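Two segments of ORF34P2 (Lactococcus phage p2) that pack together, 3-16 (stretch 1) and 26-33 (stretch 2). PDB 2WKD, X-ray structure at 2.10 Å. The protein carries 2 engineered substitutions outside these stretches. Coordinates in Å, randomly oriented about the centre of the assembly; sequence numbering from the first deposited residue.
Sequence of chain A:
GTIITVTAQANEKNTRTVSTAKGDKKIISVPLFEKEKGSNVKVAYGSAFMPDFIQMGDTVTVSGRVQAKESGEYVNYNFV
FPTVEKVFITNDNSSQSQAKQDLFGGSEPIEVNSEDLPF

Stretch 1 3-16: IITVTAQANEKNTR
Stretch 2, residues 26-33: KIISVPLF

The two stretches of one chain meet in two ways. Stretch 1 runs as a strand from Ile3 to Gln9, turns through Ala10 to Asn14, and resumes as a strand at Thr15 and Arg16; stretch 2 is extended from Lys26 to Pro31, and Leu32 (phi/psi -84/-10) breaks the strand. The short return strand pairs edge to edge with stretch 2, antiparallel, whereas strand 3-9 packs across it by side chains, its axis at 112° and 8.0 Å at closest approach.

Main-chain hydrogen bonds fix the register. Arg16 and Ile27 form the hydrogen-bonded pair, CA atoms 5.5 Å apart: Arg16 N donates to Ile27 O at 3.0 Å and Ile27 N to Arg16 O at 2.8 Å, both nearly straight. Thr15 faces Ile28 as the non-hydrogen-bonded pair, with CA atoms at 4.4 Å, and Ser29 N reaches Asn14 O at 2.8 Å. CA-H...O contacts fill in between, from Thr15 CA to Ile27 O and from Lys26 CA to Arg16 O, each 3.3 Å. Since beta-branched residues favour extended backbone, Thr15, Ile27 and Ile28 suit these positions.

Side-chain hydrogen bonds within stretch 1 shape the turn. Asn14, at phi/psi -129/-1 with chi1 p, uses both ends of its amide: ND2 donates to Gln9 O at 2.8 Å, while OD1 accepts from Asn11 N at 2.8 Å and from Thr15 OG1 at 2.9 Å. An asparagine can supply donor and acceptor together, and its main-chain O remains available to Ser29 N. Asn11, also p, accepts at OD1 from Lys13 N, 3.0 Å away.

Apolar packing joins the crossing strand to stretch 2. Ile4, Val6 and Ala8 alternate with Thr5 and Thr7, which make no contact with stretch 2 and whose hydroxyls are hydrogen-bonded elsewhere in the structure, and direct CB toward stretch 2. Ile4 (m, t) brings CD1 to 4.1 Å from Leu32 CD2, Leu32 being m, t; Val6 (t) sets CG2 3.8 Å from Val30 CG2, with Val30 m; Ala8 CB lies 4.1 Å from Val30 CG1. Ile28 (t, t) extends CD1 to 4.2 Å from Ala10 CB. At Ala8 and Ala10 a single methyl meets a methyl of Val30 and of Ile28 respectively. Separately, Ile28 CG1 makes a close contact with the polar Thr15 OG1 at 3.4 Å, with Thr15 chi1 m.

The contact buries 582 Å², both sides summed. Ile4, Val6, Ile28, Val30 and Leu32 are buried and aliphatic; Thr15, buried too, has its hydroxyl satisfied by Asn14. Thr15 and Ile28 share one sheet face, Arg16 (m, t, m) and Ile27 (m, t) the other, where Arg16 remains exposed.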

# COMPACT_ATOMS: atom_id res chain seq x y z
N ILE A 3 3.55 -3.63 2.00
CA ILE A 3 2.25 -4.11 2.47
C ILE A 3 1.25 -3.00 2.18
O ILE A 3 1.49 -1.84 2.52
CB ILE A 3 2.26 -4.41 4.01
CG1 ILE A 3 3.33 -5.45 4.37
CG2 ILE A 3 0.87 -4.86 4.52
CD1 ILE A 3 3.11 -6.84 3.78
N ILE A 4 0.17 -3.35 1.49
CA ILE A 4 -0.91 -2.39 1.26
C ILE A 4 -2.08 -2.83 2.12
O ILE A 4 -2.44 -4.04 2.14
CB ILE A 4 -1.31 -2.29 -0.25
CG1 ILE A 4 -0.07 -1.91 -1.09
CG2 ILE A 4 -2.43 -1.30 -0.45
CD1 ILE A 4 -0.37 -1.53 -2.55
N THR A 5 -2.64 -1.86 2.85
CA THR A 5 -3.75 -2.11 3.78
C THR A 5 -4.94 -1.22 3.42
O THR A 5 -4.85 -0.01 3.54
CB THR A 5 -3.35 -1.82 5.26
OG1 THR A 5 -2.17 -2.56 5.59
CG2 THR A 5 -4.48 -2.25 6.21
N VAL A 6 -6.05 -1.83 3.01
CA VAL A 6 -7.24 -1.05 2.65
C VAL A 6 -8.43 -1.43 3.52
O VAL A 6 -8.66 -2.61 3.79
CB VAL A 6 -7.62 -1.20 1.14
CG1 VAL A 6 -8.65 -0.11 0.72
CG2 VAL A 6 -6.40 -1.09 0.25
N THR A 7 -9.16 -0.42 3.98
CA THR A 7 -10.40 -0.62 4.71
C THR A 7 -11.52 -0.12 3.81
O THR A 7 -11.48 1.01 3.30
CB THR A 7 -10.38 0.13 6.07
OG1 THR A 7 -9.25 -0.32 6.81
CG2 THR A 7 -11.66 -0.13 6.88
N ALA A 8 -12.52 -0.97 3.59
CA ALA A 8 -13.58 -0.65 2.64
C ALA A 8 -14.83 -1.49 2.95
O ALA A 8 -14.72 -2.55 3.58
CB ALA A 8 -13.10 -0.92 1.22
N GLN A 9 -15.99 -1.01 2.51
CA GLN A 9 -17.21 -1.79 2.62
C GLN A 9 -17.34 -2.70 1.40
O GLN A 9 -17.16 -2.25 0.27
CB GLN A 9 -18.44 -0.89 2.74
CG GLN A 9 -19.74 -1.70 2.99
CD GLN A 9 -20.97 -0.84 3.20
OE1 GLN A 9 -21.05 0.28 2.71
NE2 GLN A 9 -21.93 -1.36 3.94
N ALA A 10 -17.62 -3.97 1.63
CA ALA A 10 -17.87 -4.91 0.54
C ALA A 10 -19.30 -4.74 0.05
O ALA A 10 -20.26 -5.05 0.76
CB ALA A 10 -17.61 -6.34 0.99
N ASN A 11 -19.46 -4.20 -1.15
CA ASN A 11 -20.79 -3.92 -1.66
C ASN A 11 -20.92 -4.20 -3.14
O ASN A 11 -19.99 -4.71 -3.78
CB ASN A 11 -21.27 -2.50 -1.29
CG ASN A 11 -20.37 -1.41 -1.86
OD1 ASN A 11 -19.97 -1.44 -3.02
ND2 ASN A 11 -20.05 -0.43 -1.03
N GLU A 12 -22.08 -3.89 -3.69
CA GLU A 12 -22.41 -4.23 -5.06
C GLU A 12 -21.47 -3.52 -6.06
O GLU A 12 -21.23 -4.02 -7.15
CB GLU A 12 -23.90 -3.92 -5.33
CG GLU A 12 -24.91 -4.95 -4.72
CD GLU A 12 -25.13 -4.88 -3.17
OE1 GLU A 12 -24.41 -4.13 -2.44
OE2 GLU A 12 -26.04 -5.59 -2.68
N LYS A 13 -20.92 -2.37 -5.66
CA LYS A 13 -20.00 -1.59 -6.50
C LYS A 13 -18.58 -2.14 -6.59
O LYS A 13 -17.89 -1.89 -7.57
CB LYS A 13 -19.93 -0.14 -6.01
CG LYS A 13 -21.26 0.62 -6.14
CD LYS A 13 -21.25 1.92 -5.34
CE LYS A 13 -22.61 2.59 -5.40
NZ LYS A 13 -22.57 3.93 -4.76
N ASN A 14 -18.14 -2.89 -5.59
CA ASN A 14 -16.74 -3.32 -5.57
C ASN A 14 -16.49 -4.82 -5.35
O ASN A 14 -15.35 -5.27 -5.33
CB ASN A 14 -15.95 -2.47 -4.55
CG ASN A 14 -16.41 -2.72 -3.12
OD1 ASN A 14 -17.28 -3.56 -2.86
ND2 ASN A 14 -15.82 -1.99 -2.18
N THR A 15 -17.57 -5.59 -5.19
CA THR A 15 -17.48 -7.01 -4.86
C THR A 15 -18.33 -7.87 -5.80
O THR A 15 -19.47 -7.52 -6.08
CB THR A 15 -17.89 -7.27 -3.39
OG1 THR A 15 -17.12 -6.43 -2.52
CG2 THR A 15 -17.67 -8.74 -2.98
N ARG A 16 -17.76 -8.98 -6.27
CA ARG A 16 -18.49 -9.97 -7.09
C ARG A 16 -18.30 -11.36 -6.52
O ARG A 16 -17.28 -11.65 -5.91
CB ARG A 16 -18.00 -9.95 -8.54
CG ARG A 16 -18.64 -8.87 -9.42
CD ARG A 16 -18.44 -9.15 -10.92
NE ARG A 16 -17.05 -9.49 -11.26
CZ ARG A 16 -16.67 -10.61 -11.87
NH1 ARG A 16 -17.56 -11.52 -12.25
NH2 ARG A 16 -15.38 -10.81 -12.11
N LYS A 26 -16.18 -14.59 -2.97
CA LYS A 26 -16.26 -13.16 -3.15
C LYS A 26 -14.89 -12.63 -3.52
O LYS A 26 -13.87 -13.05 -2.95
CB LYS A 26 -16.77 -12.47 -1.89
CG LYS A 26 -18.26 -12.61 -1.63
CD LYS A 26 -18.67 -11.70 -0.47
CE LYS A 26 -20.14 -11.89 -0.12
NZ LYS A 26 -20.48 -13.28 0.31
N ILE A 27 -14.85 -11.74 -4.51
CA ILE A 27 -13.62 -11.01 -4.85
C ILE A 27 -13.92 -9.52 -4.75
O ILE A 27 -14.86 -9.02 -5.39
CB ILE A 27 -13.11 -11.32 -6.27
CG1 ILE A 27 -12.81 -12.81 -6.43
CG2 ILE A 27 -11.87 -10.48 -6.59
CD1 ILE A 27 -12.39 -13.20 -7.86
N ILE A 28 -13.12 -8.81 -3.94
CA ILE A 28 -13.25 -7.37 -3.78
C ILE A 28 -12.17 -6.65 -4.61
O ILE A 28 -11.07 -7.17 -4.78
CB ILE A 28 -13.20 -6.94 -2.28
CG1 ILE A 28 -13.82 -5.55 -2.09
CG2 ILE A 28 -11.76 -7.02 -1.73
CD1 ILE A 28 -13.96 -5.10 -0.65
N SER A 29 -12.52 -5.48 -5.12
CA SER A 29 -11.59 -4.65 -5.88
C SER A 29 -11.49 -3.31 -5.17
O SER A 29 -12.49 -2.60 -5.01
CB SER A 29 -12.10 -4.48 -7.33
OG SER A 29 -11.21 -3.66 -8.09
N VAL A 30 -10.29 -2.99 -4.69
CA VAL A 30 -10.06 -1.77 -3.87
C VAL A 30 -8.96 -0.86 -4.45
O VAL A 30 -8.00 -1.36 -5.06
CB VAL A 30 -9.73 -2.13 -2.39
CG1 VAL A 30 -10.94 -2.82 -1.71
CG2 VAL A 30 -8.47 -3.02 -2.27
N PRO A 31 -9.08 0.47 -4.25
CA PRO A 31 -8.08 1.42 -4.78
C PRO A 31 -6.77 1.32 -3.98
O PRO A 31 -6.80 1.27 -2.75
CB PRO A 31 -8.73 2.79 -4.57
CG PRO A 31 -9.63 2.61 -3.39
CD PRO A 31 -10.14 1.17 -3.48
N LEU A 32 -5.66 1.27 -4.70
CA LEU A 32 -4.33 1.17 -4.10
C LEU A 32 -3.72 2.51 -3.69
O LEU A 32 -2.69 2.54 -3.01
CB LEU A 32 -3.37 0.44 -5.03
CG LEU A 32 -3.88 -0.94 -5.43
CD1 LEU A 32 -2.88 -1.56 -6.38
CD2 LEU A 32 -4.15 -1.86 -4.21
N PHE A 33 -4.34 3.61 -4.11
CA PHE A 33 -3.91 4.97 -3.73
C PHE A 33 -4.98 6.01 -4.06
O PHE A 33 -6.00 5.67 -4.65
CB PHE A 33 -2.56 5.34 -4.37
CG PHE A 33 -2.45 5.00 -5.83
CD1 PHE A 33 -2.94 5.88 -6.80
CD2 PHE A 33 -1.82 3.83 -6.23
CE1 PHE A 33 -2.83 5.57 -8.16
CE2 PHE A 33 -1.71 3.50 -7.58
CZ PHE A 33 -2.21 4.38 -8.55